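Local coordinates for nonsense-mediated mRNA decay protein 2 (Saccharomyces cerevisiae, PDB 4LUN) that takes part in the nonsense-mediated decay of mRNAs containing premature stop codons, and is represented by its N-terminal MIF4G domain, at residues S124-S129 and N192-L197; Q135-V140 and T200-T205. All coordinates share one frame; numbering follows the deposited sequence. Where two conformers were deposited one is given.

Contact 1: S124-S129 and N192-L197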
loop_
_atom_site.group_PDB
_atom_site.type_symbol
_atom_site.label_atom_id
_atom_site.label_comp_id
_atom_site.label_asym_id
_atom_site.label_seq_id
_atom_site.Cartn_x
_atom_site.Cartn_y
_atom_site.Cartn_z
ATOM N N SER A 124 15.801 1.314 -7.979
ATOM C CA SER A 124 17.217 1.197 -7.680
ATOM C C SER A 124 17.986 2.324 -8.358
ATOM O O SER A 124 19.191 2.219 -8.583
ATOM C CB SER A 124 17.747 -0.162 -8.165
ATOM O OG SER A 124 17.209 -0.490 -9.440
ATOM N N VAL A 125 17.270 3.398 -8.686
ATOM C CA VAL A 125 17.873 4.612 -9.228
ATOM C C VAL A 125 17.381 5.795 -8.416
ATOM O O VAL A 125 16.450 5.663 -7.622
ATOM C CB VAL A 125 17.471 4.835 -10.693
ATOM C CG1 VAL A 125 18.108 3.778 -11.600
ATOM C CG2 VAL A 125 15.946 4.805 -10.824
ATOM N N ASP A 126 17.987 6.956 -8.635
ATOM C CA ASP A 126 17.633 8.149 -7.884
ATOM C C ASP A 126 16.415 8.795 -8.530
ATOM O O ASP A 126 16.041 8.461 -9.652
ATOM C CB ASP A 126 18.806 9.132 -7.899
ATOM C CG ASP A 126 18.765 10.136 -6.751
ATOM O OD1 ASP A 126 17.781 10.168 -5.981
ATOM O OD2 ASP A 126 19.738 10.908 -6.622
ATOM N N ILE A 127 15.802 9.723 -7.806
ATOM C CA ILE A 127 14.682 10.494 -8.341
ATOM C C ILE A 127 15.196 11.510 -9.357
ATOM O O ILE A 127 16.093 12.286 -9.059
ATOM C CB ILE A 127 13.941 11.210 -7.198
ATOM C CG1 ILE A 127 13.206 10.175 -6.343
ATOM C CG2 ILE A 127 12.964 12.254 -7.731
ATOM C CD1 ILE A 127 12.624 10.731 -5.063
ATOM N N GLU A 128 14.627 11.485 -10.556
ATOM C CA GLU A 128 15.021 12.407 -11.620
ATOM C C GLU A 128 14.040 13.561 -11.708
ATOM O O GLU A 128 14.414 14.704 -11.970
ATOM C CB GLU A 128 15.049 11.675 -12.958
ATOM C CG GLU A 128 16.188 10.686 -13.108
ATOM C CD GLU A 128 17.455 11.310 -13.670
ATOM O OE1 GLU A 128 17.448 11.687 -14.862
ATOM O OE2 GLU A 128 18.456 11.418 -12.930
ATOM N N SER A 129 12.774 13.234 -11.501
ATOM C CA SER A 129 11.683 14.187 -11.618
ATOM C C SER A 129 10.780 14.017 -10.417
ATOM O O SER A 129 10.255 12.935 -10.203
ATOM C CB SER A 129 10.878 13.876 -12.883
ATOM O OG SER A 129 9.604 14.501 -12.855
ATOM N N ASN A 192 11.121 3.828 2.944
ATOM C CA ASN A 192 12.544 4.159 2.992
ATOM C C ASN A 192 13.197 4.366 1.623
ATOM O O ASN A 192 14.390 4.118 1.440
ATOM C CB ASN A 192 13.305 3.111 3.809
ATOM C CG ASN A 192 13.062 3.257 5.308
ATOM O OD1 ASN A 192 13.595 4.167 5.946
ATOM N ND2 ASN A 192 12.245 2.373 5.872
ATOM N N TYR A 193 12.417 4.830 0.659
ATOM C CA TYR A 193 13.003 5.253 -0.606
ATOM C C TYR A 193 13.085 6.776 -0.616
ATOM O O TYR A 193 12.055 7.454 -0.616
ATOM C CB TYR A 193 12.180 4.770 -1.793
ATOM C CG TYR A 193 12.715 5.256 -3.125
ATOM C CD1 TYR A 193 13.922 4.774 -3.635
ATOM C CD2 TYR A 193 12.016 6.189 -3.874
ATOM C CE1 TYR A 193 14.415 5.224 -4.860
ATOM C CE2 TYR A 193 12.501 6.646 -5.091
ATOM C CZ TYR A 193 13.700 6.158 -5.581
ATOM O OH TYR A 193 14.168 6.620 -6.809
ATOM N N LYS A 194 14.308 7.304 -0.594
ATOM C CA LYS A 194 14.536 8.755 -0.605
ATOM C C LYS A 194 13.751 9.457 0.503
ATOM O O LYS A 194 13.120 10.481 0.261
ATOM C CB LYS A 194 14.189 9.360 -1.970
ATOM C CG LYS A 194 15.004 8.795 -3.125
ATOM C CD LYS A 194 16.451 9.250 -3.043
ATOM C CE LYS A 194 16.540 10.755 -2.939
ATOM N NZ LYS A 194 17.907 11.250 -3.271
ATOM N N PHE A 195 13.780 8.875 1.703
ATOM C CA PHE A 195 12.997 9.384 2.825
ATOM C C PHE A 195 13.186 10.866 3.053
ATOM O O PHE A 195 12.234 11.569 3.382
ATOM C CB PHE A 195 13.339 8.641 4.114
ATOM C CG PHE A 195 12.882 9.355 5.359
ATOM C CD1 PHE A 195 11.569 9.238 5.794
ATOM C CD2 PHE A 195 13.771 10.111 6.115
ATOM C CE1 PHE A 195 11.139 9.898 6.936
ATOM C CE2 PHE A 195 13.348 10.776 7.274
ATOM C CZ PHE A 195 12.032 10.667 7.681
ATOM N N LYS A 196 14.412 11.347 2.870
ATOM C CA LYS A 196 14.707 12.736 3.212
ATOM C C LYS A 196 13.960 13.769 2.367
ATOM O O LYS A 196 13.857 14.934 2.780
ATOM C CB LYS A 196 16.225 12.995 3.253
ATOM C CG LYS A 196 16.896 12.325 4.451
ATOM C CD LYS A 196 18.273 12.909 4.745
ATOM C CE LYS A 196 19.237 12.715 3.587
ATOM N NZ LYS A 196 20.581 13.298 3.907
ATOM N N LEU A 197 13.413 13.339 1.219
ATOM C CA LEU A 197 12.621 14.224 0.349
ATOM C C LEU A 197 11.186 14.406 0.832
ATOM O O LEU A 197 10.522 15.359 0.432
ATOM C CB LEU A 197 12.664 13.796 -1.132
ATOM C CG LEU A 197 14.045 13.921 -1.778
ATOM C CD1 LEU A 197 13.968 13.541 -3.249
ATOM C CD2 LEU A 197 14.606 15.338 -1.609
#

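Contact 2: Q135-V140 and T200-T205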
loop_
_atom_site.group_PDB
_atom_site.type_symbol
_atom_site.label_atom_id
_atom_site.label_comp_id
_atom_site.label_asym_id
_atom_site.label_seq_id
_atom_site.Cartn_x
_atom_site.Cartn_y
_atom_site.Cartn_z
ATOM N N GLN A 135 3.738 10.773 -8.843
ATOM C CA GLN A 135 2.927 9.784 -9.562
ATOM C C GLN A 135 3.262 8.372 -9.092
ATOM O O GLN A 135 2.379 7.543 -8.919
ATOM C CB GLN A 135 3.142 9.881 -11.076
ATOM C CG GLN A 135 2.789 11.237 -11.666
ATOM C CD GLN A 135 1.290 11.506 -11.690
ATOM O OE1 GLN A 135 0.810 12.479 -11.100
ATOM N NE2 GLN A 135 0.545 10.651 -12.386
ATOM N N ARG A 136 4.547 8.115 -8.890
ATOM C CA ARG A 136 4.993 6.801 -8.442
ATOM C C ARG A 136 4.460 6.491 -7.050
ATOM O O ARG A 136 4.006 5.383 -6.807
ATOM C CB ARG A 136 6.522 6.699 -8.432
ATOM C CG ARG A 136 7.043 5.253 -8.316
ATOM C CD ARG A 136 8.539 5.227 -7.959
ATOM N NE ARG A 136 8.782 5.803 -6.653
ATOM C CZ ARG A 136 8.663 5.121 -5.517
ATOM N NH1 ARG A 136 8.319 3.845 -5.560
ATOM N NH2 ARG A 136 8.884 5.712 -4.358
ATOM N N ILE A 137 4.503 7.487 -6.170
ATOM C CA ILE A 137 4.038 7.362 -4.785
ATOM C C ILE A 137 2.537 7.106 -4.766
ATOM O O ILE A 137 2.047 6.271 -4.004
ATOM C CB ILE A 137 4.381 8.652 -3.984
ATOM C CG1 ILE A 137 5.888 8.741 -3.736
ATOM C CG2 ILE A 137 3.633 8.696 -2.651
ATOM C CD1 ILE A 137 6.401 7.748 -2.701
ATOM N N THR A 138 1.806 7.837 -5.594
ATOM C CA THR A 138 0.366 7.597 -5.736
ATOM C C THR A 138 0.072 6.154 -6.132
ATOM O O THR A 138 -0.845 5.522 -5.594
ATOM C CB THR A 138 -0.247 8.565 -6.769
ATOM O OG1 THR A 138 -0.193 9.893 -6.241
ATOM C CG2 THR A 138 -1.699 8.196 -7.070
ATOM N N ARG A 139 0.867 5.613 -7.046
ATOM C CA ARG A 139 0.662 4.243 -7.489
ATOM C C ARG A 139 0.940 3.254 -6.353
ATOM O O ARG A 139 0.161 2.333 -6.117
ATOM C CB ARG A 139 1.542 3.934 -8.697
ATOM C CG ARG A 139 1.386 2.512 -9.178
ATOM C CD ARG A 139 1.804 2.338 -10.624
ATOM N NE ARG A 139 1.334 1.053 -11.135
ATOM C CZ ARG A 139 0.343 0.908 -12.006
ATOM N NH1 ARG A 139 -0.289 1.971 -12.495
ATOM N NH2 ARG A 139 -0.007 -0.307 -12.401
ATOM N N VAL A 140 2.045 3.468 -5.651
ATOM C CA VAL A 140 2.432 2.604 -4.526
ATOM C C VAL A 140 1.353 2.577 -3.456
ATOM O O VAL A 140 1.049 1.513 -2.908
ATOM C CB VAL A 140 3.765 3.072 -3.913
ATOM C CG1 VAL A 140 3.987 2.420 -2.529
ATOM C CG2 VAL A 140 4.893 2.716 -4.845
ATOM N N THR A 200 7.611 9.911 1.052
ATOM C CA THR A 200 7.102 8.675 1.653
ATOM C C THR A 200 6.318 8.929 2.928
ATOM O O THR A 200 5.603 8.040 3.391
ATOM C CB THR A 200 8.193 7.627 1.945
ATOM O OG1 THR A 200 9.010 8.073 3.023
ATOM C CG2 THR A 200 9.040 7.377 0.704
ATOM N N THR A 201 6.439 10.121 3.507
ATOM C CA THR A 201 5.658 10.421 4.710
ATOM C C THR A 201 4.167 10.363 4.373
ATOM O O THR A 201 3.346 10.052 5.238
ATOM C CB THR A 201 6.004 11.787 5.356
ATOM O OG1 THR A 201 5.738 12.838 4.428
ATOM C CG2 THR A 201 7.458 11.857 5.819
ATOM N N THR A 202 3.810 10.657 3.127
ATOM C CA THR A 202 2.406 10.575 2.726
ATOM C C THR A 202 1.884 9.141 2.569
ATOM O O THR A 202 0.674 8.905 2.613
ATOM C CB THR A 202 2.097 11.410 1.464
ATOM O OG1 THR A 202 2.593 10.738 0.295
ATOM C CG2 THR A 202 2.728 12.791 1.584
ATOM N N ILE A 203 2.777 8.171 2.384
ATOM C CA ILE A 203 2.357 6.767 2.402
ATOM C C ILE A 203 1.940 6.430 3.837
ATOM O O ILE A 203 0.927 5.760 4.083
ATOM C CB ILE A 203 3.512 5.829 1.985
ATOM C CG1 ILE A 203 3.967 6.100 0.560
ATOM C CG2 ILE A 203 3.093 4.369 2.099
ATOM C CD1 ILE A 203 5.274 5.366 0.223
ATOM N N ALA A 204 2.727 6.915 4.791
ATOM C CA ALA A 204 2.478 6.607 6.195
ATOM C C ALA A 204 1.147 7.199 6.636
ATOM O O ALA A 204 0.360 6.522 7.298
ATOM C CB ALA A 204 3.589 7.150 7.050
ATOM N N THR A 205 0.902 8.458 6.276
ATOM C CA THR A 205 -0.341 9.110 6.698
ATOM C C THR A 205 -1.559 8.521 5.999
ATOM O O THR A 205 -2.617 8.355 6.605
ATOM C CB THR A 205 -0.299 10.646 6.517
ATOM O OG1 THR A 205 -0.033 10.969 5.148
ATOM C CG2 THR A 205 0.805 11.215 7.349
#

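Contact 1: S124-S129 and N192-L197
The Y193 side chain leaves its backbone with CG anti to N (chi1 177°), a torsion that carries the ring across to 124-129 and delivers its hydroxyl to the V125 carbonyl. Y193 OH donates to V125 O over 2.6 Å; the acceptor sits in the ring plane, but the donor lies above the carbonyl plane, so the bond is short without following a lone pair. One face of the same ring is covered by K194, whose CG stands 3.7 Å above the plane, over the ring centre. Bends at chi2 and chi3 then turn the lysine chain so that NZ forms a salt bridge with D126 OD1 (2.9 Å), on its syn lone pair, the two side chains crossing nearly at right angles. I127 N also donates to OD1, in a bent bond (137°) from 38° out of the carboxylate plane that holds the acid against the next residue's backbone. I127 crosses Y193 obliquely, I127 CG1 3.8 Å from Y193 CE2, slides past K194 in the opposite direction, and meets L197 tip to tip, I127 CD1 to L197 CD1 at 3.6 Å. This surface loop-to-loop contact of the MIF4G domain joins the linkers leading into helices 130-152 and 201-210 of its HEAT-repeat fold.

Contact 2: Q135-V140 and T200-T205
T201 OG1 is the best-held polar atom, with two hydrogen-bond partners: G198 O in the preceding turn and S295 OG on helix 277-303. The bond to S295 ties the start of helix 201-210 to helix 277-303, while the G198 O bond is local; the contact with 135-140 is made by other residues. T202 OG1 is held by F199 O. Its chi1 of 76° puts OG1 in the crowded position between backbone N and carbonyl carbon, from which it bonds to F199 O and merely touches I137 CG2, at 3.7 Å.

No hydrogen bond crosses between the segments; the contact is carried by aliphatic branches. I137 uses both arms: I137 CG2, anti to the backbone N, lies 4.1 Å from I203 CG1, whereas I137 CD1 approaches I203 CD1 at 3.9 Å. The two isoleucines cross at about a right angle, branch against branch. I203 is extended at chi2 (169°), and I203 CD1 also comes within 4.2 Å of V140 CG1, about one turn along from I137. T200 CG2 flanks I137 CD1 more loosely, at 4.3 Å.

Spacing agrees with this side-chain-mediated mode: the short axes approach to 10.2 Å and cross at -27°. I203 continues onto K141 and L144 farther along helix 130-152. Helices 130-152 and 201-210, running in broadly the same direction, thus pack through I137, V140 and I203 in the interior of the MIF4G domain, consistent with its all-helical HEAT-repeat fold.

Contacts 1 and 2 have centres about 12 Å apart and alternate along the chain: each pairs a part of the 124-140 region with a part of the 192-205 region. Contact 1 joins the loops, and contact 2 joins the helices that follow them. They also touch directly. R136 NH2, which forms a salt bridge with E133, packs 3.2 Å from Y193 CD2, and Y193 O lies 3.3 Å from T200 CG2. The pair therefore passes from a mixed polar and apolar contact near the surface to a buried aliphatic one, with centres about 17 and 8 Å from the centre of the chain. Both belong to the MIF4G domain.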